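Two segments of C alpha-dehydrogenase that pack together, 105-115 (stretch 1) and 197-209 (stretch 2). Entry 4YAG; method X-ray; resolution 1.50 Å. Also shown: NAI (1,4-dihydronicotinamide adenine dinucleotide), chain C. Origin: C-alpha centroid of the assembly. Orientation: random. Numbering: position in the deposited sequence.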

# COMPACT_ATOMS: atom_id res chain seq x y z
N TYR A 105 12.05 5.36 -9.78
CA TYR A 105 11.19 6.06 -8.85
C TYR A 105 9.94 6.61 -9.56
O TYR A 105 8.87 6.61 -8.99
CB TYR A 105 11.95 7.21 -8.18
CG TYR A 105 12.80 6.83 -6.97
CD1 TYR A 105 12.28 6.06 -5.94
CD2 TYR A 105 14.11 7.29 -6.86
CE1 TYR A 105 13.06 5.75 -4.80
CE2 TYR A 105 14.88 6.98 -5.74
CZ TYR A 105 14.35 6.23 -4.72
OH TYR A 105 15.11 5.93 -3.60
N GLN A 106 10.08 7.04 -10.80
CA GLN A 106 8.92 7.55 -11.53
C GLN A 106 7.87 6.46 -11.70
O GLN A 106 6.68 6.74 -11.62
CB GLN A 106 9.30 8.11 -12.90
CG GLN A 106 9.89 9.51 -12.88
CD GLN A 106 8.82 10.58 -12.85
OE1 GLN A 106 8.10 10.71 -11.85
NE2 GLN A 106 8.66 11.32 -13.96
N ASP A 107 8.31 5.23 -11.95
CA ASP A 107 7.40 4.12 -12.09
C ASP A 107 6.70 3.78 -10.77
O ASP A 107 5.48 3.53 -10.73
CB ASP A 107 8.13 2.92 -12.68
CG ASP A 107 8.70 3.23 -14.04
OD1 ASP A 107 7.95 3.81 -14.86
OD2 ASP A 107 9.90 2.95 -14.31
N TRP A 108 7.43 3.78 -9.66
CA TRP A 108 6.81 3.60 -8.34
C TRP A 108 5.80 4.71 -8.05
O TRP A 108 4.68 4.44 -7.63
CB TRP A 108 7.89 3.60 -7.25
CG TRP A 108 8.45 2.23 -7.00
CD1 TRP A 108 9.69 1.78 -7.34
CD2 TRP A 108 7.78 1.14 -6.38
NE1 TRP A 108 9.83 0.47 -6.95
CE2 TRP A 108 8.67 0.06 -6.36
CE3 TRP A 108 6.52 0.99 -5.82
CZ2 TRP A 108 8.31 -1.18 -5.81
CZ3 TRP A 108 6.17 -0.22 -5.29
CH2 TRP A 108 7.06 -1.29 -5.29
N ASP A 109 6.21 5.94 -8.28
CA ASP A 109 5.34 7.07 -7.99
C ASP A 109 4.07 7.02 -8.84
O ASP A 109 2.99 7.27 -8.34
CB ASP A 109 6.09 8.37 -8.18
CG ASP A 109 7.14 8.60 -7.09
OD1 ASP A 109 7.05 7.95 -6.02
OD2 ASP A 109 8.01 9.46 -7.29
N TYR A 110 4.22 6.70 -10.11
CA TYR A 110 3.07 6.52 -11.01
C TYR A 110 2.14 5.43 -10.53
O TYR A 110 0.93 5.62 -10.39
CB TYR A 110 3.61 6.16 -12.37
CG TYR A 110 2.64 5.61 -13.41
CD1 TYR A 110 1.42 6.21 -13.64
CD2 TYR A 110 3.00 4.52 -14.18
CE1 TYR A 110 0.58 5.72 -14.61
CE2 TYR A 110 2.17 4.04 -15.16
CZ TYR A 110 0.96 4.64 -15.37
OH TYR A 110 0.15 4.14 -16.38
N GLY A 111 2.68 4.25 -10.28
CA GLY A 111 1.83 3.14 -9.93
C GLY A 111 1.10 3.34 -8.61
O GLY A 111 -0.06 2.93 -8.45
N LEU A 112 1.79 3.94 -7.64
CA LEU A 112 1.15 4.22 -6.36
C LEU A 112 0.15 5.37 -6.46
O LEU A 112 -0.92 5.33 -5.82
CB LEU A 112 2.18 4.46 -5.26
CG LEU A 112 2.98 3.23 -4.84
CD1 LEU A 112 4.16 3.65 -3.96
CD2 LEU A 112 2.11 2.21 -4.12
N ALA A 113 0.47 6.36 -7.28
CA ALA A 113 -0.42 7.52 -7.43
C ALA A 113 -1.75 7.09 -7.98
O ALA A 113 -2.77 7.51 -7.49
CB ALA A 113 0.17 8.60 -8.31
N ILE A 114 -1.76 6.29 -9.04
CA ILE A 114 -3.04 6.00 -9.67
C ILE A 114 -3.77 4.93 -8.87
O ILE A 114 -4.94 5.07 -8.52
CB ILE A 114 -2.89 5.56 -11.14
CG1 ILE A 114 -2.01 6.53 -11.94
CG2 ILE A 114 -4.28 5.39 -11.77
CD1 ILE A 114 -2.32 7.99 -11.76
N ASN A 115 -3.08 3.83 -8.57
CA ASN A 115 -3.77 2.65 -8.05
C ASN A 115 -4.04 2.67 -6.54
O ASN A 115 -4.92 1.95 -6.08
CB ASN A 115 -3.01 1.37 -8.43
CG ASN A 115 -3.06 1.06 -9.92
OD1 ASN A 115 -3.83 1.66 -10.67
ND2 ASN A 115 -2.23 0.12 -10.36
N GLU A 197 -3.77 -0.40 -22.75
CA GLU A 197 -3.44 0.95 -23.23
C GLU A 197 -2.85 1.80 -22.10
O GLU A 197 -2.78 3.01 -22.22
CB GLU A 197 -4.69 1.66 -23.81
CG GLU A 197 -5.39 0.93 -24.92
CD GLU A 197 -6.64 1.65 -25.44
OE1 GLU A 197 -7.13 2.58 -24.78
OE2 GLU A 197 -7.13 1.26 -26.51
N SER A 198 -2.43 1.16 -21.00
CA SER A 198 -1.91 1.89 -19.84
C SER A 198 -0.82 2.90 -20.15
O SER A 198 -0.77 3.97 -19.55
CB SER A 198 -1.41 0.91 -18.77
OG SER A 198 -2.48 0.34 -18.05
N GLY A 199 0.05 2.59 -21.09
CA GLY A 199 1.09 3.52 -21.48
C GLY A 199 0.54 4.86 -21.93
O GLY A 199 1.08 5.91 -21.58
N GLN A 200 -0.53 4.83 -22.71
CA GLN A 200 -1.23 6.04 -23.15
C GLN A 200 -1.87 6.80 -21.98
O GLN A 200 -2.14 8.00 -22.09
CB GLN A 200 -2.39 5.71 -24.08
CG GLN A 200 -2.08 5.25 -25.46
CD GLN A 200 -3.35 5.26 -26.29
OE1 GLN A 200 -3.92 6.32 -26.59
NE2 GLN A 200 -3.85 4.08 -26.62
N ASN A 201 -2.16 6.09 -20.91
CA ASN A 201 -2.94 6.65 -19.81
C ASN A 201 -2.04 7.23 -18.72
O ASN A 201 -2.53 7.94 -17.85
CB ASN A 201 -3.86 5.60 -19.18
CG ASN A 201 -4.84 5.02 -20.19
OD1 ASN A 201 -5.08 5.64 -21.23
ND2 ASN A 201 -5.41 3.85 -19.89
N ARG A 202 -0.75 6.94 -18.79
CA ARG A 202 0.19 7.45 -17.79
C ARG A 202 0.19 8.97 -17.82
O ARG A 202 0.41 9.57 -18.87
CB ARG A 202 1.60 6.95 -18.11
CG ARG A 202 2.67 7.39 -17.12
CD ARG A 202 4.07 6.99 -17.57
NE ARG A 202 4.38 5.58 -17.36
CZ ARG A 202 5.26 5.08 -16.47
NH1 ARG A 202 5.95 5.87 -15.65
NH2 ARG A 202 5.43 3.77 -16.40
N PRO A 203 -0.07 9.62 -16.67
CA PRO A 203 -0.04 11.09 -16.72
C PRO A 203 1.32 11.63 -17.14
O PRO A 203 2.36 11.02 -16.89
CB PRO A 203 -0.38 11.50 -15.29
CG PRO A 203 -1.18 10.35 -14.74
CD PRO A 203 -0.56 9.12 -15.37
N GLU A 204 1.30 12.79 -17.80
CA GLU A 204 2.51 13.35 -18.37
C GLU A 204 3.67 13.45 -17.39
O GLU A 204 4.82 13.20 -17.74
CB GLU A 204 2.20 14.74 -18.96
CG GLU A 204 3.39 15.40 -19.66
CD GLU A 204 3.83 14.63 -20.90
OE1 GLU A 204 2.97 14.00 -21.55
OE2 GLU A 204 5.05 14.66 -21.21
N ARG A 205 3.37 13.80 -16.15
CA ARG A 205 4.44 14.09 -15.20
C ARG A 205 5.22 12.84 -14.79
O ARG A 205 6.31 12.96 -14.23
CB ARG A 205 3.89 14.77 -13.95
CG ARG A 205 3.01 13.90 -13.10
CD ARG A 205 2.35 14.76 -12.05
NE ARG A 205 1.63 14.00 -11.03
CZ ARG A 205 0.42 13.46 -11.19
NH1 ARG A 205 -0.21 13.56 -12.35
NH2 ARG A 205 -0.16 12.83 -10.18
N PHE A 206 4.67 11.66 -15.07
CA PHE A 206 5.36 10.41 -14.74
C PHE A 206 6.13 9.78 -15.91
O PHE A 206 6.71 8.70 -15.76
CB PHE A 206 4.37 9.38 -14.19
CG PHE A 206 3.71 9.78 -12.90
CD1 PHE A 206 4.45 9.96 -11.76
CD2 PHE A 206 2.33 9.96 -12.84
CE1 PHE A 206 3.86 10.32 -10.59
CE2 PHE A 206 1.73 10.32 -11.66
CZ PHE A 206 2.49 10.50 -10.54
N ARG A 207 6.13 10.43 -17.07
CA ARG A 207 6.73 9.86 -18.28
C ARG A 207 8.24 9.97 -18.32
O ARG A 207 8.94 8.98 -18.60
CB ARG A 207 6.13 10.50 -19.54
CG ARG A 207 4.68 10.16 -19.71
CD ARG A 207 3.99 10.81 -20.90
NE ARG A 207 2.64 10.26 -20.91
CZ ARG A 207 2.06 9.66 -21.95
NH1 ARG A 207 2.67 9.59 -23.13
NH2 ARG A 207 0.85 9.14 -21.79
N ALA A 208 8.76 11.17 -18.07
CA ALA A 208 10.20 11.40 -18.14
C ALA A 208 10.90 10.60 -17.06
O ALA A 208 10.55 10.70 -15.90
CB ALA A 208 10.52 12.86 -17.99
N GLY A 209 11.88 9.79 -17.43
CA GLY A 209 12.61 9.05 -16.42
C GLY A 209 12.01 7.72 -16.05
O GLY A 209 12.52 7.04 -15.16
PA NAI C . -9.45 0.01 -18.71
O1A NAI C . -8.16 0.66 -19.12
O2A NAI C . -10.31 -0.58 -19.81
O5B NAI C . -10.32 1.01 -17.87
C5B NAI C . -9.70 1.90 -16.98
C4B NAI C . -10.09 3.28 -17.34
O4B NAI C . -9.50 4.10 -16.28
C3B NAI C . -9.62 3.78 -18.63
O3B NAI C . -10.68 4.34 -19.42
C2B NAI C . -8.59 4.75 -18.29
O2B NAI C . -8.45 5.81 -19.25
C1B NAI C . -8.94 5.23 -16.96
N9A NAI C . -7.84 5.77 -16.22
C8A NAI C . -6.54 5.30 -16.14
N7A NAI C . -5.79 6.12 -15.39
C5A NAI C . -6.58 7.15 -14.95
C6A NAI C . -6.39 8.29 -14.17
N6A NAI C . -5.11 8.61 -13.69
N1A NAI C . -7.43 9.13 -13.93
C2A NAI C . -8.65 8.87 -14.44
N3A NAI C . -8.89 7.79 -15.20
C4A NAI C . -7.88 6.93 -15.48
O3 NAI C . -8.98 -1.15 -17.73
PN NAI C . -9.78 -1.99 -16.62
O1N NAI C . -11.29 -1.88 -16.77
O2N NAI C . -9.25 -3.40 -16.75
O5D NAI C . -9.31 -1.32 -15.24
C5D NAI C . -10.22 -1.02 -14.18
C4D NAI C . -9.66 -1.47 -12.88
O4D NAI C . -9.70 -2.94 -12.85
C3D NAI C . -8.26 -1.09 -12.66
O3D NAI C . -8.12 -0.57 -11.32
C2D NAI C . -7.49 -2.32 -12.82
O2D NAI C . -6.28 -2.28 -12.06
C1D NAI C . -8.38 -3.36 -12.34
N1N NAI C . -8.19 -4.70 -12.73
C2N NAI C . -8.39 -5.16 -14.01
C3N NAI C . -8.22 -6.50 -14.30
C7N NAI C . -8.43 -7.02 -15.68
O7N NAI C . -8.14 -8.20 -16.00
N7N NAI C . -9.08 -6.13 -16.64
C4N NAI C . -7.86 -7.41 -13.32
C5N NAI C . -7.72 -6.95 -12.03
C6N NAI C . -7.89 -5.62 -11.74

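One side of a helix packs against an irregular, mostly looped segment, through an aromatic and aliphatic core flanked by a salt bridge and a glutamine that binds loop carbonyls. The contact buries 585 Å², both sides summed. Tyr110, Phe206, Pro203, Arg202 and Asp107 are all buried, so the charges of Arg202 and Asp107 are paired within a buried site. The helix, 105-115, presents Gln106, Tyr110 and Ala113 with their CA-to-CB bonds toward the other stretch.

Tyr110 lies at the centre. Its chi1 is t, and its ring reaches in among Arg202, Pro203 and Phe206. Arg202 CG sits over one face of the ring, 3.6 Å from the Tyr110 ring centroid, so the aliphatic part of the arginine makes a CH-pi contact. Further along the same side chain, Arg202 CZ is 3.3 Å from Tyr110 CD2, which lies over a face of the guanidinium. Pro203 CD approaches Tyr110 CE1 at 3.7 Å. Tyr110 OH comes 3.3 Å from Ser198 O, in the weakly bonded helix about 198-201.

Phe206 lies against the helix itself. Tyr110 CA stands over the Phe206 ring, 3.7 Å from its centroid and 7° off the normal. The Tyr110 and Phe206 rings are an oblique pair, with planes at 37°. Ala113 CB meets Phe206 CZ at 3.7 Å; the small methyl group fills this spot while the helix backbone stays close to the ring. Ile114 adds an apolar contact, from Ile114 CD1 to Pro203 CG at 4.0 Å. Ile114 CD1 is also 3.4 Å from N6A of the bound NAI, so this side chain touches both the loop and the dinucleotide.

Gln106 anchors the later part of the loop. Gln106 CA and Phe206 CA, 5.6 Å apart, are the closest CA pair across the contact. The side-chain amide donates two nearly straight hydrogen bonds, from Gln106 NE2 to Ala208 O at 2.8 Å and from Gln106 NE2 to Arg205 O at 2.9 Å. A primary amide suits this place because it carries two hydrogens, one for each carbonyl.

Asp107 and Arg202 form the salt bridge. The CA-to-CB bond of Asp107 points away, but its carboxylate comes nearer the loop. Both Arg202 NH1 and Arg202 NH2 donate to Asp107 OD1, each at 3.0 Å, and the oxygen lies near the guanidinium plane. Arg202 NH1 also donates to Phe206 O at 2.9 Å, which ties the loop to itself. Both the stem of Arg202 and its guanidinium lie against Tyr110, and the edge of the guanidinium meets Asp107.

Gly209 closes the contact. A CB on Gly209 would lie 3.7 Å from Gln106 CG, and its backbone angles by themselves call for glycine.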